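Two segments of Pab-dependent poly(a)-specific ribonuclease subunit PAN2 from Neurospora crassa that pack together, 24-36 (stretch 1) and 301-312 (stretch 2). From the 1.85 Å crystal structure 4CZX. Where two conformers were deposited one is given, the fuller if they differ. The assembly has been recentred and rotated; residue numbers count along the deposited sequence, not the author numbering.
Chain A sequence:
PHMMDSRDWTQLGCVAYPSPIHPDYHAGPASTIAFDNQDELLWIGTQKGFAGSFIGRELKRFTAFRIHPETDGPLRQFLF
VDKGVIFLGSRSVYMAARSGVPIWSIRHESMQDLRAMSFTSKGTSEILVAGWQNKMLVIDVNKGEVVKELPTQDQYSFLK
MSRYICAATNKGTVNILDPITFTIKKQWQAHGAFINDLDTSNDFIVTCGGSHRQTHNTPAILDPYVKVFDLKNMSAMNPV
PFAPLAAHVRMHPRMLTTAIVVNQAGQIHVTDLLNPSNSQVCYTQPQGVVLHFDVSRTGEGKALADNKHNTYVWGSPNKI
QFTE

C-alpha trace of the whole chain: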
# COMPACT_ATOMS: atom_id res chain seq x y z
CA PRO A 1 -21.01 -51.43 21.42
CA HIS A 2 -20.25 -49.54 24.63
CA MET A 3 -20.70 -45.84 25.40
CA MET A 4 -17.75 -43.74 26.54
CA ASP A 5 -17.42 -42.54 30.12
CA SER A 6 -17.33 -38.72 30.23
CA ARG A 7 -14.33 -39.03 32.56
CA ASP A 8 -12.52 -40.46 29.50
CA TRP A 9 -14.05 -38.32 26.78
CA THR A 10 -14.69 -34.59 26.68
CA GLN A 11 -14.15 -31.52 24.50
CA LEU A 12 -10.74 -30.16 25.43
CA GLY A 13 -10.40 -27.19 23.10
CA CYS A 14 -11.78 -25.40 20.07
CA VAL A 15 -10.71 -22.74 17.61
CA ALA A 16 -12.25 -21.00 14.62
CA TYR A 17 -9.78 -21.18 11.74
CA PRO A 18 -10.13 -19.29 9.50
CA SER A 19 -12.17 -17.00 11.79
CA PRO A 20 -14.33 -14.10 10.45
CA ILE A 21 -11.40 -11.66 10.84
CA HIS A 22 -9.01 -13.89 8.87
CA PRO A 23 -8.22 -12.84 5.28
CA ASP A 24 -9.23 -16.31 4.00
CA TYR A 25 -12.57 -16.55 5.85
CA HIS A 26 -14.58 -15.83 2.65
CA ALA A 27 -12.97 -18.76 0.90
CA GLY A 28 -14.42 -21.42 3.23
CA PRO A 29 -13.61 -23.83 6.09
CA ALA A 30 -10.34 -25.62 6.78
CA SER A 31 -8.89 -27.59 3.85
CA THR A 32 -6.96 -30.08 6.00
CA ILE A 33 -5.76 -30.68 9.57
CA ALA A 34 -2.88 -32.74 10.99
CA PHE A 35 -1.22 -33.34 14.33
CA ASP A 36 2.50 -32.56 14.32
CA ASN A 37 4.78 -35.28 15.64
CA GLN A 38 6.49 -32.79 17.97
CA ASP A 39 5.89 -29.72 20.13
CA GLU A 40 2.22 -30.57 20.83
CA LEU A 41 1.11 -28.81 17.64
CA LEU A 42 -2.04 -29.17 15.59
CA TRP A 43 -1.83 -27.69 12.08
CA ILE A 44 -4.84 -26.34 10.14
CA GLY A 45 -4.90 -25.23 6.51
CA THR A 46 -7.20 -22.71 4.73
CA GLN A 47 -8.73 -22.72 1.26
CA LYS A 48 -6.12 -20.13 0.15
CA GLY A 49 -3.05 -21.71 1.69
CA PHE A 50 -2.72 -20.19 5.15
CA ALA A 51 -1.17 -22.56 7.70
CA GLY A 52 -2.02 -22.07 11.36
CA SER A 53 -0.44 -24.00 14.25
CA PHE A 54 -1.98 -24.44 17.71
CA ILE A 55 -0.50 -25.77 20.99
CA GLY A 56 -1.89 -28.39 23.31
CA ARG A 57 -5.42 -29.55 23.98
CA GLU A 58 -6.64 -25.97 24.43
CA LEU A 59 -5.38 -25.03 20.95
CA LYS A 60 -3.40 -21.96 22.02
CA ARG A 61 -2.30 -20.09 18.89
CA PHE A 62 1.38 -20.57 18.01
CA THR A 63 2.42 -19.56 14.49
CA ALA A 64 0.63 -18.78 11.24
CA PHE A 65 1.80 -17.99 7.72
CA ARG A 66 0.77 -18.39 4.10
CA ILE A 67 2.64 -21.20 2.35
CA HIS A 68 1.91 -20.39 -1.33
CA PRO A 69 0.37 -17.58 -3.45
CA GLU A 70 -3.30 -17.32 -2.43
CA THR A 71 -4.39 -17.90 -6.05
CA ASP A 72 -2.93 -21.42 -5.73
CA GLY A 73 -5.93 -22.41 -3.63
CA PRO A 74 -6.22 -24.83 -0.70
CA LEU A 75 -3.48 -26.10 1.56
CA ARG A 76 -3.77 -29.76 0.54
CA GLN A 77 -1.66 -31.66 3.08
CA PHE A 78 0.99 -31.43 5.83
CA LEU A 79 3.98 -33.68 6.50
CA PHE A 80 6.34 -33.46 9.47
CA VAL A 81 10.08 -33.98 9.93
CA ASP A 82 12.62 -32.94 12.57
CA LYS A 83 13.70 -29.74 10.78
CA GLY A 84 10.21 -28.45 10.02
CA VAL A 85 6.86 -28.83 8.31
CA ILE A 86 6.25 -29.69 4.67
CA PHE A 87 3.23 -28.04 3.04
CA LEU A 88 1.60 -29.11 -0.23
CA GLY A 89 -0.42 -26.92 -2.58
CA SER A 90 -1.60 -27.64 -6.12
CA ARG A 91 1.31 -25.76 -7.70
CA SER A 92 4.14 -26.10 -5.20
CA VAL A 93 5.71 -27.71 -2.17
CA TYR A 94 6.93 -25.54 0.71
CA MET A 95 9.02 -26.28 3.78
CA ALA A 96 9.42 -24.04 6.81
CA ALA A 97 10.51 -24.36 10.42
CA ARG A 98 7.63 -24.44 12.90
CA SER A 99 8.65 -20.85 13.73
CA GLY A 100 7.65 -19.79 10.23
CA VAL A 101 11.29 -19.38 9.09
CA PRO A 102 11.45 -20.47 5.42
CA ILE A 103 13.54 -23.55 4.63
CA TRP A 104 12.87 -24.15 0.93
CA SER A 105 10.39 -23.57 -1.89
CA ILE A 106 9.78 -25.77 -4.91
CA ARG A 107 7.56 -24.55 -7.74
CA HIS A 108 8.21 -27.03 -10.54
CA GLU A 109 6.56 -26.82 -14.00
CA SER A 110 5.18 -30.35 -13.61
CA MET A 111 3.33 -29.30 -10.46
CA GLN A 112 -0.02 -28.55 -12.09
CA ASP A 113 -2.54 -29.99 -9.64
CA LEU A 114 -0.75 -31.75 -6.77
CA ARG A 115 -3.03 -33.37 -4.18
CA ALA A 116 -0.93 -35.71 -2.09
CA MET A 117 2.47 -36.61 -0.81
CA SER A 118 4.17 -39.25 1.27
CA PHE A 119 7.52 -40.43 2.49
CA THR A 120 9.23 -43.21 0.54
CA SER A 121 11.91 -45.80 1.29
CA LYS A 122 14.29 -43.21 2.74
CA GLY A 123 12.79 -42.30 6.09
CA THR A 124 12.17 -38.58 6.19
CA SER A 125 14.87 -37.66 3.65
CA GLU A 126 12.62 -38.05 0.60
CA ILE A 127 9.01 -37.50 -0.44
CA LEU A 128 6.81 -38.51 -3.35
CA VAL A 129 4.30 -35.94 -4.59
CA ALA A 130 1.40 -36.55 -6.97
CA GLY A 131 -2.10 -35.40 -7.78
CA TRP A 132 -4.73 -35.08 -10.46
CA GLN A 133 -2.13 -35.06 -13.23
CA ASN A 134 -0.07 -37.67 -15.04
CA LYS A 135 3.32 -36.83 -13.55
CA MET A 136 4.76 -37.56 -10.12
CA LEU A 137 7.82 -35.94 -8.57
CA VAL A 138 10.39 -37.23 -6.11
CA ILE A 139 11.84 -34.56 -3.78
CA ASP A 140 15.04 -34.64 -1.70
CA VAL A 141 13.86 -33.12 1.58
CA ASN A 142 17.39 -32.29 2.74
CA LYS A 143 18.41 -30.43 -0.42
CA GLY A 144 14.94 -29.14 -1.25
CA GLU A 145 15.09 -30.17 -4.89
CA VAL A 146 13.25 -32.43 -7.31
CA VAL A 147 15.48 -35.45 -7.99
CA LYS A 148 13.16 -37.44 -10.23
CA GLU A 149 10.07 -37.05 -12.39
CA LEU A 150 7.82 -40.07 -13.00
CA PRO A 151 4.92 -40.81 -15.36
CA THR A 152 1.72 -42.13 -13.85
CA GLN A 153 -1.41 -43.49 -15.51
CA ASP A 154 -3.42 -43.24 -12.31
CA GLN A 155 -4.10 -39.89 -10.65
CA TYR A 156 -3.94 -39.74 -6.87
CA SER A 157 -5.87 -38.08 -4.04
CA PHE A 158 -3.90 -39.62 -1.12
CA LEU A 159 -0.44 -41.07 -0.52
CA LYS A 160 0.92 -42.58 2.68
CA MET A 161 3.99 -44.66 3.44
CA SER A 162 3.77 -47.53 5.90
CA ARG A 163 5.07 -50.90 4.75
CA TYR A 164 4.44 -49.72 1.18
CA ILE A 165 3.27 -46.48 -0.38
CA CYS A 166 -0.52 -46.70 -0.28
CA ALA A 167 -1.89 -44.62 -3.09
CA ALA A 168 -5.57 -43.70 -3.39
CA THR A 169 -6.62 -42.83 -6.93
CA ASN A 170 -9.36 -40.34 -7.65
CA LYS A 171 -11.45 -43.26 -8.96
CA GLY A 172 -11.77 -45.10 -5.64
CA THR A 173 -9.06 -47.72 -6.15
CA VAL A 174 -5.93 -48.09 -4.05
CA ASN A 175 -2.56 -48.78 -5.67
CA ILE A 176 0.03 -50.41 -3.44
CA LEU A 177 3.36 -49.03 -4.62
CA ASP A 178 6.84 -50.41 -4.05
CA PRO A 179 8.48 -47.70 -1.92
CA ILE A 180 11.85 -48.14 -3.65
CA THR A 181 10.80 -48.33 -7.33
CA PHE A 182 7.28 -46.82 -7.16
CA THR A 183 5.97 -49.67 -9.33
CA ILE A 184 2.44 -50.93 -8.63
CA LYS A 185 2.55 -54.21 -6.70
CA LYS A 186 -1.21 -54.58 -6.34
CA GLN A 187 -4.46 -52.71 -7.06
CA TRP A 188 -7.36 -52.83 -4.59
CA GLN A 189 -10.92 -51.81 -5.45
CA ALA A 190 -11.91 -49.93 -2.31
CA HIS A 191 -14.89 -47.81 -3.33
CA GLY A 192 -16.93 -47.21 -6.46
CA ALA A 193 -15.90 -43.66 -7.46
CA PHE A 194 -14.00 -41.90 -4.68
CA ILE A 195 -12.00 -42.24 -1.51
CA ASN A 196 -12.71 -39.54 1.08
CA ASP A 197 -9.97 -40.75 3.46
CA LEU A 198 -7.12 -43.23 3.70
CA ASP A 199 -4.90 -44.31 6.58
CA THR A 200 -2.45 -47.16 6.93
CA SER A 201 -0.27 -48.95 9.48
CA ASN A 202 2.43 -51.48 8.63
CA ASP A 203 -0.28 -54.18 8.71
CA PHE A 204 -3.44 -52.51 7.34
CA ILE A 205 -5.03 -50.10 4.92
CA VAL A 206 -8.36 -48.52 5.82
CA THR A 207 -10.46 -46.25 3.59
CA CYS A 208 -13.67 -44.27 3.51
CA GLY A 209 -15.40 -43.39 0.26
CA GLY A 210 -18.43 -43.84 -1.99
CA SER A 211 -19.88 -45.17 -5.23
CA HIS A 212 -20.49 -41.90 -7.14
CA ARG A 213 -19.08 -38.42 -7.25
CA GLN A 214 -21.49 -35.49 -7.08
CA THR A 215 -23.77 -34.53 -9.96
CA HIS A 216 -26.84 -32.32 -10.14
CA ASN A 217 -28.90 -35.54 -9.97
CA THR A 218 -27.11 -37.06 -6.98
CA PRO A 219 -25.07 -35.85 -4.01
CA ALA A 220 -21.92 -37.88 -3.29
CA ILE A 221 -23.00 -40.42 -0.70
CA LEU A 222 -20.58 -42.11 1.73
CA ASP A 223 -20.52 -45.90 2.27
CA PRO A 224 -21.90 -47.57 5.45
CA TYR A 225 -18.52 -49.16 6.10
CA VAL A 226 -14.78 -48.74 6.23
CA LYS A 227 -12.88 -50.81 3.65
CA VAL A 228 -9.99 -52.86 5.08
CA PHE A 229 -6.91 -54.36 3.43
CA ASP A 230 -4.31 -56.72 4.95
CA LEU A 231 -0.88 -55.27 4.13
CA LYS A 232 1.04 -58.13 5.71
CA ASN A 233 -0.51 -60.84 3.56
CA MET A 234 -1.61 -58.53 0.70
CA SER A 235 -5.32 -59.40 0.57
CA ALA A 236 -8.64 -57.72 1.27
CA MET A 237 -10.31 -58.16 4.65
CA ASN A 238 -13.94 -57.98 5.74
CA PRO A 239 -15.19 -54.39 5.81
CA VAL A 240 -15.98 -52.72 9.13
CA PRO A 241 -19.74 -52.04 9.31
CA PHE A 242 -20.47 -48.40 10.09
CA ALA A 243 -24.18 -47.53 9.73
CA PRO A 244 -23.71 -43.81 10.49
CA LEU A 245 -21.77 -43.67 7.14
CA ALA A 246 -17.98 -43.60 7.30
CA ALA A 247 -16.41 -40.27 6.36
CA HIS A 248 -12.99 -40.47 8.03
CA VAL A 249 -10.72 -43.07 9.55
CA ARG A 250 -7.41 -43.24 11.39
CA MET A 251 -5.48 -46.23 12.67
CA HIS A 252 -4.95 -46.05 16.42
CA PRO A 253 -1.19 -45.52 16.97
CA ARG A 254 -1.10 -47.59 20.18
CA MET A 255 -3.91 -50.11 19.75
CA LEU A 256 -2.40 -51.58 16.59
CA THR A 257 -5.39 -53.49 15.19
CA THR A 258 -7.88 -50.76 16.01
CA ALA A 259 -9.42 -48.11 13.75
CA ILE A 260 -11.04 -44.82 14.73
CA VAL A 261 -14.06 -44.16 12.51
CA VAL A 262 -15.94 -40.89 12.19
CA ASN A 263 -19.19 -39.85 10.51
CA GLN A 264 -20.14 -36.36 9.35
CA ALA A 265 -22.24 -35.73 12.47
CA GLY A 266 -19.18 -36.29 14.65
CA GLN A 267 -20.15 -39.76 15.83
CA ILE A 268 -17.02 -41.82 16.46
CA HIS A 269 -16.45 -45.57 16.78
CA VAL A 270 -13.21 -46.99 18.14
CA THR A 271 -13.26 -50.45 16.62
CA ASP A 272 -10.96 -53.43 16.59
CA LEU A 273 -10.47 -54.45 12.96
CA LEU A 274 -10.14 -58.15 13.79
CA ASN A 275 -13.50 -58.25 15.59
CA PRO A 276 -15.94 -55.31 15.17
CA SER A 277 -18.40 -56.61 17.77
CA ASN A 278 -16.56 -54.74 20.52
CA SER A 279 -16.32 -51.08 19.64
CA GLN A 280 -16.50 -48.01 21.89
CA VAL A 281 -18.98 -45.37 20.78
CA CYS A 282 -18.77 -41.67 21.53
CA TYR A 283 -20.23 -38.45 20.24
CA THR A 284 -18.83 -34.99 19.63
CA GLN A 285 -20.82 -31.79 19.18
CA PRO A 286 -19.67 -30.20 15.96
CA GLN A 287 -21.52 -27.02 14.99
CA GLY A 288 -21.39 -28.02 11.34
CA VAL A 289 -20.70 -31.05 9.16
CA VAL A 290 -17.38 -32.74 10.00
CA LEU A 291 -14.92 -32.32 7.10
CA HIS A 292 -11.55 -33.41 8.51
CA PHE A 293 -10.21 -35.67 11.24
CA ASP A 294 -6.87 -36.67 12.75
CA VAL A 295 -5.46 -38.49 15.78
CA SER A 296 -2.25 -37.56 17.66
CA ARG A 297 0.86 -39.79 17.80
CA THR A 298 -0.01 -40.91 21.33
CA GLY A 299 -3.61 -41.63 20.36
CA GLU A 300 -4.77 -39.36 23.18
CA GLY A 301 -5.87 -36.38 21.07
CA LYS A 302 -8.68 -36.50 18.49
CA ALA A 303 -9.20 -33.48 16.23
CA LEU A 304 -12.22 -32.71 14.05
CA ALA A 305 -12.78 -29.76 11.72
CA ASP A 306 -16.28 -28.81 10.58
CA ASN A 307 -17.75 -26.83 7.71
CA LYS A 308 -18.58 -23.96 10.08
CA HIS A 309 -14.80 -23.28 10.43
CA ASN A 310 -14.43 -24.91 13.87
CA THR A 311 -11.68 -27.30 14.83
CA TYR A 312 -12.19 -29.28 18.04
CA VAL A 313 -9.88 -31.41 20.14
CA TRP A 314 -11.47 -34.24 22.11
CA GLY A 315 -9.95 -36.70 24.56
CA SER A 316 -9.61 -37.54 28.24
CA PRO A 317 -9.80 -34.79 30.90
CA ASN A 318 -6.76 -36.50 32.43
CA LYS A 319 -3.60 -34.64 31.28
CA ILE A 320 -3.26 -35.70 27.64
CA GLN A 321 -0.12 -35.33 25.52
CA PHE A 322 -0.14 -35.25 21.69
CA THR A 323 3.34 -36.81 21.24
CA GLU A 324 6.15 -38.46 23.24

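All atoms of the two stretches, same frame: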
# COMPACT_ATOMS: atom_id res chain seq x y z
N ASP A 24 -8.74 -15.20 4.82
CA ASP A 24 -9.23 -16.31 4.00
C ASP A 24 -10.62 -16.79 4.40
O ASP A 24 -11.12 -17.75 3.83
CB ASP A 24 -8.25 -17.49 4.06
CG ASP A 24 -6.88 -17.14 3.50
OD1 ASP A 24 -6.72 -16.04 2.93
OD2 ASP A 24 -5.97 -17.99 3.60
N TYR A 25 -11.24 -16.13 5.37
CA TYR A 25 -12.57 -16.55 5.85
C TYR A 25 -13.60 -16.77 4.73
O TYR A 25 -14.33 -17.77 4.70
CB TYR A 25 -13.09 -15.52 6.84
CG TYR A 25 -14.44 -15.84 7.43
CD1 TYR A 25 -14.59 -16.88 8.33
CD2 TYR A 25 -15.57 -15.08 7.09
CE1 TYR A 25 -15.82 -17.17 8.88
CE2 TYR A 25 -16.81 -15.37 7.63
CZ TYR A 25 -16.92 -16.42 8.53
OH TYR A 25 -18.14 -16.72 9.10
N HIS A 26 -13.65 -15.84 3.79
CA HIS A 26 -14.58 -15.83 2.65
C HIS A 26 -14.46 -17.06 1.77
O HIS A 26 -15.37 -17.42 1.02
CB HIS A 26 -14.33 -14.59 1.79
CG HIS A 26 -13.05 -14.66 1.01
ND1 HIS A 26 -11.82 -14.35 1.56
CD2 HIS A 26 -12.80 -15.04 -0.27
CE1 HIS A 26 -10.88 -14.52 0.65
NE2 HIS A 26 -11.45 -14.93 -0.47
N ALA A 27 -13.28 -17.67 1.81
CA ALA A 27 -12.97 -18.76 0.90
C ALA A 27 -13.42 -20.13 1.43
O ALA A 27 -13.40 -21.11 0.69
CB ALA A 27 -11.47 -18.78 0.59
N GLY A 28 -13.82 -20.20 2.70
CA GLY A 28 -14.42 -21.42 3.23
C GLY A 28 -13.72 -22.00 4.45
O GLY A 28 -12.80 -21.39 5.00
N PRO A 29 -14.17 -23.18 4.90
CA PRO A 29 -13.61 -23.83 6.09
C PRO A 29 -12.22 -24.39 5.85
O PRO A 29 -11.68 -24.27 4.75
CB PRO A 29 -14.61 -24.97 6.35
CG PRO A 29 -15.08 -25.33 4.98
CD PRO A 29 -15.22 -23.99 4.26
N ALA A 30 -11.65 -25.00 6.89
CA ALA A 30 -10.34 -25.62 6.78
C ALA A 30 -10.28 -26.62 5.62
O ALA A 30 -11.29 -27.26 5.28
CB ALA A 30 -9.96 -26.30 8.10
N SER A 31 -9.11 -26.72 5.00
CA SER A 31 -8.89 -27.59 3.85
C SER A 31 -8.26 -28.91 4.30
O SER A 31 -8.35 -29.93 3.60
CB SER A 31 -7.97 -26.90 2.83
OG SER A 31 -6.71 -26.60 3.43
N THR A 32 -7.60 -28.88 5.45
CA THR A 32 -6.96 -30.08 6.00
C THR A 32 -6.51 -29.78 7.43
O THR A 32 -6.30 -28.61 7.80
CB THR A 32 -5.76 -30.53 5.13
OG1 THR A 32 -5.23 -31.77 5.61
CG2 THR A 32 -4.65 -29.47 5.13
N ILE A 33 -6.40 -30.82 8.26
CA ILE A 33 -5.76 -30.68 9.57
C ILE A 33 -4.84 -31.87 9.81
O ILE A 33 -5.06 -32.96 9.28
CB ILE A 33 -6.80 -30.59 10.73
CG1 ILE A 33 -7.45 -31.96 11.00
CG2 ILE A 33 -7.88 -29.52 10.44
CD1 ILE A 33 -8.51 -31.92 12.08
N ALA A 34 -3.79 -31.65 10.61
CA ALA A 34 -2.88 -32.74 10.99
C ALA A 34 -2.13 -32.42 12.27
O ALA A 34 -1.58 -31.33 12.43
CB ALA A 34 -1.88 -33.04 9.87
N PHE A 35 -2.09 -33.39 13.17
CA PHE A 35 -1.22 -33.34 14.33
C PHE A 35 0.24 -33.40 13.93
O PHE A 35 0.63 -34.27 13.16
CB PHE A 35 -1.53 -34.50 15.28
CG PHE A 35 -2.74 -34.27 16.13
CD1 PHE A 35 -2.68 -33.43 17.23
CD2 PHE A 35 -3.94 -34.91 15.85
CE1 PHE A 35 -3.79 -33.22 18.03
CE2 PHE A 35 -5.05 -34.72 16.64
CZ PHE A 35 -4.98 -33.87 17.73
N ASP A 36 1.05 -32.48 14.45
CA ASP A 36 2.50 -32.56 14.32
C ASP A 36 3.01 -33.79 15.08
O ASP A 36 2.34 -34.31 15.98
CB ASP A 36 3.16 -31.29 14.91
CG ASP A 36 4.51 -30.98 14.29
OD1 ASP A 36 5.32 -31.91 14.07
OD2 ASP A 36 4.77 -29.78 14.05
N GLY A 301 -5.13 -37.50 21.63
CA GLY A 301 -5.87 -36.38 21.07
C GLY A 301 -6.59 -36.72 19.78
O GLY A 301 -6.01 -37.30 18.86
N LYS A 302 -7.88 -36.37 19.71
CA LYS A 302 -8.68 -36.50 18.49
C LYS A 302 -9.13 -35.12 18.02
O LYS A 302 -9.74 -34.37 18.78
CB LYS A 302 -9.91 -37.38 18.71
CG LYS A 302 -9.65 -38.88 18.77
CD LYS A 302 -9.02 -39.32 20.09
CE LYS A 302 -9.01 -40.84 20.21
NZ LYS A 302 -8.44 -41.31 21.51
N ALA A 303 -8.84 -34.80 16.77
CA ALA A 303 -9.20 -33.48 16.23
C ALA A 303 -10.20 -33.61 15.09
O ALA A 303 -10.05 -34.50 14.25
CB ALA A 303 -7.97 -32.74 15.76
N LEU A 304 -11.17 -32.71 15.06
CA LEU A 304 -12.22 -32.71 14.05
C LEU A 304 -12.48 -31.29 13.56
O LEU A 304 -12.68 -30.39 14.38
CB LEU A 304 -13.52 -33.30 14.60
CG LEU A 304 -13.58 -34.75 15.10
CD1 LEU A 304 -13.04 -34.88 16.53
CD2 LEU A 304 -15.01 -35.26 15.03
N ALA A 305 -12.45 -31.07 12.25
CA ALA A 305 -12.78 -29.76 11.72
C ALA A 305 -14.12 -29.83 11.01
O ALA A 305 -14.40 -30.81 10.32
CB ALA A 305 -11.69 -29.26 10.76
N ASP A 306 -14.95 -28.79 11.18
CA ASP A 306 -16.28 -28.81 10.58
C ASP A 306 -16.46 -27.72 9.53
O ASP A 306 -15.59 -26.86 9.36
CB ASP A 306 -17.39 -28.72 11.65
CG ASP A 306 -17.49 -27.35 12.33
OD1 ASP A 306 -16.99 -26.33 11.81
OD2 ASP A 306 -18.11 -27.30 13.42
N ASN A 307 -17.58 -27.76 8.82
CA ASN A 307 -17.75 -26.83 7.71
C ASN A 307 -18.19 -25.45 8.18
O ASN A 307 -18.42 -24.56 7.37
CB ASN A 307 -18.74 -27.40 6.68
CG ASN A 307 -20.16 -27.40 7.17
OD1 ASN A 307 -20.43 -27.38 8.36
ND2 ASN A 307 -21.10 -27.41 6.23
N LYS A 308 -18.30 -25.27 9.50
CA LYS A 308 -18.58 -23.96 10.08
C LYS A 308 -17.30 -23.27 10.59
O LYS A 308 -17.36 -22.32 11.36
CB LYS A 308 -19.58 -24.09 11.23
CG LYS A 308 -20.99 -24.57 10.82
CD LYS A 308 -21.56 -23.80 9.64
CE LYS A 308 -22.99 -24.24 9.32
NZ LYS A 308 -23.12 -25.72 9.13
N HIS A 309 -16.15 -23.80 10.14
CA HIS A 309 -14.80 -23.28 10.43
C HIS A 309 -14.26 -23.63 11.83
O HIS A 309 -13.22 -23.12 12.24
CB HIS A 309 -14.74 -21.75 10.24
CG HIS A 309 -15.01 -21.29 8.84
ND1 HIS A 309 -14.29 -20.28 8.24
CD2 HIS A 309 -15.95 -21.67 7.94
CE1 HIS A 309 -14.75 -20.08 7.02
NE2 HIS A 309 -15.76 -20.90 6.81
N ASN A 310 -14.94 -24.52 12.56
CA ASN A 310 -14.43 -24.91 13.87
C ASN A 310 -13.50 -26.09 13.79
O ASN A 310 -13.73 -27.01 13.00
CB ASN A 310 -15.57 -25.26 14.83
CG ASN A 310 -16.62 -24.18 14.91
OD1 ASN A 310 -16.37 -23.09 15.40
ND2 ASN A 310 -17.83 -24.49 14.42
N THR A 311 -12.45 -26.08 14.60
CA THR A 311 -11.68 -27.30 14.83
C THR A 311 -11.68 -27.59 16.32
O THR A 311 -11.39 -26.71 17.14
CB THR A 311 -10.24 -27.18 14.33
OG1 THR A 311 -10.25 -27.09 12.90
CG2 THR A 311 -9.43 -28.42 14.73
N TYR A 312 -12.03 -28.83 16.66
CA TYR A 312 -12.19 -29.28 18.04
C TYR A 312 -11.13 -30.31 18.38
O TYR A 312 -10.73 -31.10 17.53
CB TYR A 312 -13.56 -29.92 18.27
CG TYR A 312 -14.75 -29.09 17.87
CD1 TYR A 312 -15.22 -29.11 16.56
CD2 TYR A 312 -15.43 -28.32 18.80
CE1 TYR A 312 -16.32 -28.36 16.19
CE2 TYR A 312 -16.53 -27.58 18.44
CZ TYR A 312 -16.97 -27.60 17.13
OH TYR A 312 -18.07 -26.85 16.76
O HOH W 1 -13.03 -25.86 9.43

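The two stretches, at least 266 residues apart in sequence wherever they touch, bury 535 Å² between them without a single direct hydrogen bond. His309 (99 Å²) and Ile33 (78 Å²) cover the most surface, followed by Phe35 and Pro29 (66 Å² each), and the contact rests on shape, on apolar packing and on one bridging water.

His309 closes the type I turn that begins at Asp306, and it adopts a left-handed backbone conformation (phi 77°, psi 10°). Its CA-to-CB bond points sideways, but with chi1 in the m rotamer the imidazole comes nearer to stretch 1 and settles among Tyr25, Gly28 and Pro29. Pro29 CA lies over one face of the ring, 3.8 Å from its centroid and only 15° off the normal, a CH-pi contact well served by the rigid, apolar proline. At the ring edge, His309 CE1 approaches Tyr25 O at 3.3 Å; the same carbon lies 3.1 Å from Gly28 O. The Tyr25 ring, in the t rotamer, meets the imidazole obliquely, with Tyr25 CD1 3.4 Å from His309 ND1 and the planes at 55°. Gly28 suits the bend before Pro29 because, at phi 124° and psi -174°, a CB would jam against the preceding carbonyl and clash with Pro29 CD.

The turn carrying His309 is braced from within. Asp306 OD1 accepts hydrogen bonds from Lys308 N (2.9 Å) and Asn310 N (2.8 Å), while Asp306 OD2 receives one from Asn310 ND2 (3.0 Å). The backbone of Asp306 also serves the interface: a water accepts from Ala30 N (3.0 Å) and donates to Asp306 O (2.7 Å), linking the stretches where no direct polar bond exists. Pro29 CB packs 3.7 Å from that same carbonyl, Asp306 O.

Beyond the turn, strands 32-35 and 302-306 run nearly antiparallel (168°), but their axes come no closer than 8.0 Å, so they meet through side chains. Ile33 and Phe35 point toward stretch 2, whereas Thr32 and Ala34 point away, the alternation expected of a strand. Ile33 reaches two small partners: its CD1 lies 3.8 Å from Ala303 CB, and its CG2 lies 3.8 Å from Ala305 CB. Phe35 continues this buried layer, its CE2 3.6 Å from Ala303 CB and 3.5 Å from Gly301 O. The short alanine side chains leave room for the bulkier residues opposite, and at Gly301 an ideal CB would sit a tight 3.4 Å from Phe35 CZ.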